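Local structure of dehalogenase (Rhodospirillaceae, 6A41) at the interface of chains A and B. The protein catalyses dehalogenation, probably on a Rossmann-type fold related to the short-chain dehydrogenases/reductases. Residues are numbered along the deposited sequence; one frame, centred on the assembly and turned at random. Chains: chain A/B, dehalogenase.

The interface of chains A and B. Residues chain A 232-233, 235-238; chain B 235-238, 244.
Two copies of one segment, the short strand 236-239 with the residue before it, face each other across a two-fold axis in this part of the A/B interface of the deposited four-chain assembly, which may or may not be the assembly in solution. A:His235 and B:His235 point tip to tip. In each, CG lies anti to the backbone N (chi1 -174°), and chi2 of 52° turns the imidazole so that NE2 leads toward the partner. Each ring has the partner's CD2 in plane at its edge, so the two meet rim to rim, with their planes only modestly inclined, rather than stacked. The two NE2 atoms, A:His235 to B:His235, are hydrogen-bonded at 2.7 Å, with an angle of 150° at the hydrogen, so the bond is moderately bent. Because the same nitrogen is used on both sides, one would have to donate and the other accept; the axis gives no preference, and two doubly protonated rings would probably be disfavoured, each NE2 then carrying a hydrogen.

Each ring is also held from one face. B:Pro238 crosses A:His235 at about a right angle and sets its CD over the imidazole, 3.4 Å from the ring centroid and displaced toward the rim, a CH-pi contact that A:Pro238 repeats on B:His235. Along another part of the ring, the leucine branch B:Leu237 CD1 reaches A:His235 CD2 at 3.6 Å, crossing obliquely. An alanine in place of A:His235 would remove the imidazole and would probably lose this NE2-to-NE2 bond, while leaving B:Pro238 and B:Leu237 without the flat surface they pack on.

Beside the histidine pair and its proline and leucine neighbours, polar backbone groups meet through two linked waters. Water 1 hydrogen-bonds to the amide N of A:Thr233 and, at 2.8 Å, to the carbonyl O of B:Pro238, thereby bridging the chains. Water 2 joins the carbonyl O of A:Thr233, at 2.7 Å, to the C-terminal residue of the other chain, the oxygen of water 2 lying 2.6 Å from B:Ala244 O.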
ATOM      1  N   ILE A 232      -5.809 -16.693   3.136  1.00  7.93           N
ATOM      2  CA  ILE A 232      -5.859 -15.340   2.713  1.00  7.81           C
ATOM      3  C   ILE A 232      -6.909 -14.629   3.579  1.00  7.71           C
ATOM      4  O   ILE A 232      -8.072 -15.055   3.615  1.00  7.88           O
ATOM      5  CB  ILE A 232      -6.291 -15.214   1.242  1.00  7.77           C
ATOM      6  CG1 ILE A 232      -5.265 -15.968   0.404  1.00  8.14           C
ATOM      7  CG2 ILE A 232      -6.507 -13.763   0.846  1.00  7.31           C
ATOM      8  CD1 ILE A 232      -5.672 -16.138  -1.069  1.00  8.37           C
ATOM      9  N   THR A 233      -6.496 -13.570   4.260  1.00  7.43           N
ATOM     10  CA  THR A 233      -7.530 -12.763   5.048  1.00  7.18           C
ATOM     11  C   THR A 233      -7.022 -11.394   5.270  1.00  7.28           C
ATOM     12  O   THR A 233      -5.792 -11.149   5.222  1.00  7.25           O
ATOM     13  CB  THR A 233      -7.875 -13.469   6.396  1.00  7.11           C
ATOM     14  OG1 THR A 233      -9.060 -12.959   6.927  1.00  6.77           O
ATOM     15  CG2 THR A 233      -6.801 -13.376   7.438  1.00  7.19           C
ATOM     16  N   HIS A 235      -7.539  -8.915   3.242  1.00  7.80           N
ATOM     17  CA  HIS A 235      -6.956  -8.394   2.053  1.00  7.96           C
ATOM     18  C   HIS A 235      -8.013  -7.738   1.144  1.00  8.22           C
ATOM     19  O   HIS A 235      -9.106  -8.258   1.005  1.00  8.05           O
ATOM     20  CB  HIS A 235      -6.270  -9.501   1.229  1.00  8.11           C
ATOM     21  CG  HIS A 235      -5.495  -8.981   0.024  1.00  8.16           C
ATOM     22  ND1 HIS A 235      -4.543  -7.976   0.103  1.00  8.41           N
ATOM     23  CD2 HIS A 235      -5.539  -9.363  -1.278  1.00  8.47           C
ATOM     24  CE1 HIS A 235      -4.019  -7.789  -1.121  1.00  8.63           C
ATOM     25  NE2 HIS A 235      -4.602  -8.630  -1.973  1.00  8.59           N
ATOM     26  N   VAL A 236      -7.589  -6.679   0.453  1.00  8.78           N
ATOM     27  CA  VAL A 236      -8.405  -6.079  -0.634  1.00  9.07           C
ATOM     28  C   VAL A 236      -7.721  -6.390  -1.990  1.00  9.78           C
ATOM     29  O   VAL A 236      -6.646  -5.841  -2.246  1.00 10.03           O
ATOM     30  CB  VAL A 236      -8.500  -4.545  -0.441  1.00  9.10           C
ATOM     31  CG1 VAL A 236      -9.260  -4.001  -1.667  1.00  8.99           C
ATOM     32  CG2 VAL A 236      -9.174  -4.275   0.871  1.00  9.52           C
ATOM     33  N   LEU A 237      -8.257  -7.346  -2.734  1.00 10.23           N
ATOM     34  CA  LEU A 237      -7.696  -7.899  -3.958  1.00 11.46           C
ATOM     35  C   LEU A 237      -8.168  -7.050  -5.151  1.00 10.92           C
ATOM     36  O   LEU A 237      -9.343  -7.104  -5.584  1.00 10.69           O
ATOM     37  CB  LEU A 237      -8.095  -9.335  -4.094  1.00 12.62           C
ATOM     38  CG  LEU A 237      -7.849 -10.147  -5.324  1.00 15.69           C
ATOM     39  CD1 LEU A 237      -6.521  -9.834  -5.824  1.00 17.21           C
ATOM     40  CD2 LEU A 237      -7.994 -11.649  -4.983  1.00 15.30           C
ATOM     41  N   PRO A 238      -7.257  -6.251  -5.732  1.00 11.10           N
ATOM     42  CA  PRO A 238      -7.599  -5.478  -6.935  1.00 10.75           C
ATOM     43  C   PRO A 238      -7.910  -6.313  -8.152  1.00 10.19           C
ATOM     44  O   PRO A 238      -7.219  -7.319  -8.463  1.00  9.94           O
ATOM     45  CB  PRO A 238      -6.386  -4.589  -7.160  1.00 11.35           C
ATOM     46  CG  PRO A 238      -5.617  -4.808  -5.901  1.00 12.58           C
ATOM     47  CD  PRO A 238      -5.846  -6.166  -5.454  1.00 10.92           C
TER
ATOM     48  N   HIS B 235      -0.217  -7.583  -9.448  1.00  7.80           N
ATOM     49  CA  HIS B 235      -0.560  -7.594  -8.067  1.00  7.96           C
ATOM     50  C   HIS B 235       0.371  -8.519  -7.259  1.00  8.22           C
ATOM     51  O   HIS B 235       0.714  -9.593  -7.719  1.00  8.05           O
ATOM     52  CB  HIS B 235      -2.001  -8.094  -7.847  1.00  8.11           C
ATOM     53  CG  HIS B 235      -2.479  -7.981  -6.404  1.00  8.16           C
ATOM     54  ND1 HIS B 235      -2.408  -6.810  -5.664  1.00  8.41           N
ATOM     55  CD2 HIS B 235      -3.051  -8.909  -5.595  1.00  8.47           C
ATOM     56  CE1 HIS B 235      -2.951  -7.037  -4.456  1.00  8.63           C
ATOM     57  NE2 HIS B 235      -3.359  -8.304  -4.396  1.00  8.59           N
ATOM     58  N   VAL B 236       0.636  -8.112  -6.017  1.00  8.78           N
ATOM     59  CA  VAL B 236       1.319  -8.994  -5.035  1.00  9.07           C
ATOM     60  C   VAL B 236       0.290  -9.417  -3.955  1.00  9.78           C
ATOM     61  O   VAL B 236      -0.124  -8.559  -3.170  1.00 10.03           O
ATOM     62  CB  VAL B 236       2.492  -8.236  -4.366  1.00  9.10           C
ATOM     63  CG1 VAL B 236       3.063  -9.182  -3.292  1.00  8.99           C
ATOM     64  CG2 VAL B 236       3.474  -7.851  -5.432  1.00  9.52           C
ATOM     65  N   LEU B 237      -0.201 -10.645  -4.033  1.00 10.23           N
ATOM     66  CA  LEU B 237      -1.279 -11.192  -3.223  1.00 11.46           C
ATOM     67  C   LEU B 237      -0.684 -11.779  -1.931  1.00 10.92           C
ATOM     68  O   LEU B 237      -0.039 -12.854  -1.923  1.00 10.69           O
ATOM     69  CB  LEU B 237      -2.036 -12.215  -4.011  1.00 12.62           C
ATOM     70  CG  LEU B 237      -3.081 -13.104  -3.422  1.00 15.69           C
ATOM     71  CD1 LEU B 237      -3.893 -12.317  -2.508  1.00 17.21           C
ATOM     72  CD2 LEU B 237      -3.931 -13.719  -4.558  1.00 15.30           C
ATOM     73  N   PRO B 238      -0.899 -11.097  -0.794  1.00 11.10           N
ATOM     74  CA  PRO B 238      -0.446 -11.636   0.498  1.00 10.75           C
ATOM     75  C   PRO B 238      -1.129 -12.913   0.921  1.00 10.19           C
ATOM     76  O   PRO B 238      -2.370 -13.079   0.791  1.00  9.94           O
ATOM     77  CB  PRO B 238      -0.711 -10.507   1.482  1.00 11.35           C
ATOM     78  CG  PRO B 238      -1.055  -9.384   0.563  1.00 12.58           C
ATOM     79  CD  PRO B 238      -1.721  -9.930  -0.600  1.00 10.92           C
ATOM     80  N   ALA B 244       0.101  -9.905   6.908  1.00 11.99           N
ATOM     81  CA  ALA B 244       0.187  -8.689   6.036  1.00 13.57           C
ATOM     82  C   ALA B 244      -1.048  -8.613   5.050  1.00 14.02           C
ATOM     83  O   ALA B 244      -1.575  -9.904   4.972  1.00 17.42           O
ATOM     84  CB  ALA B 244       1.404  -8.814   5.213  1.00 13.86           C
TER
HETATM   85  O   HOH W   1      -4.023 -12.279   2.860  1.00 11.95           O
HETATM   86  O   HOH W   2      -3.949  -9.694   3.814  1.00 13.29           O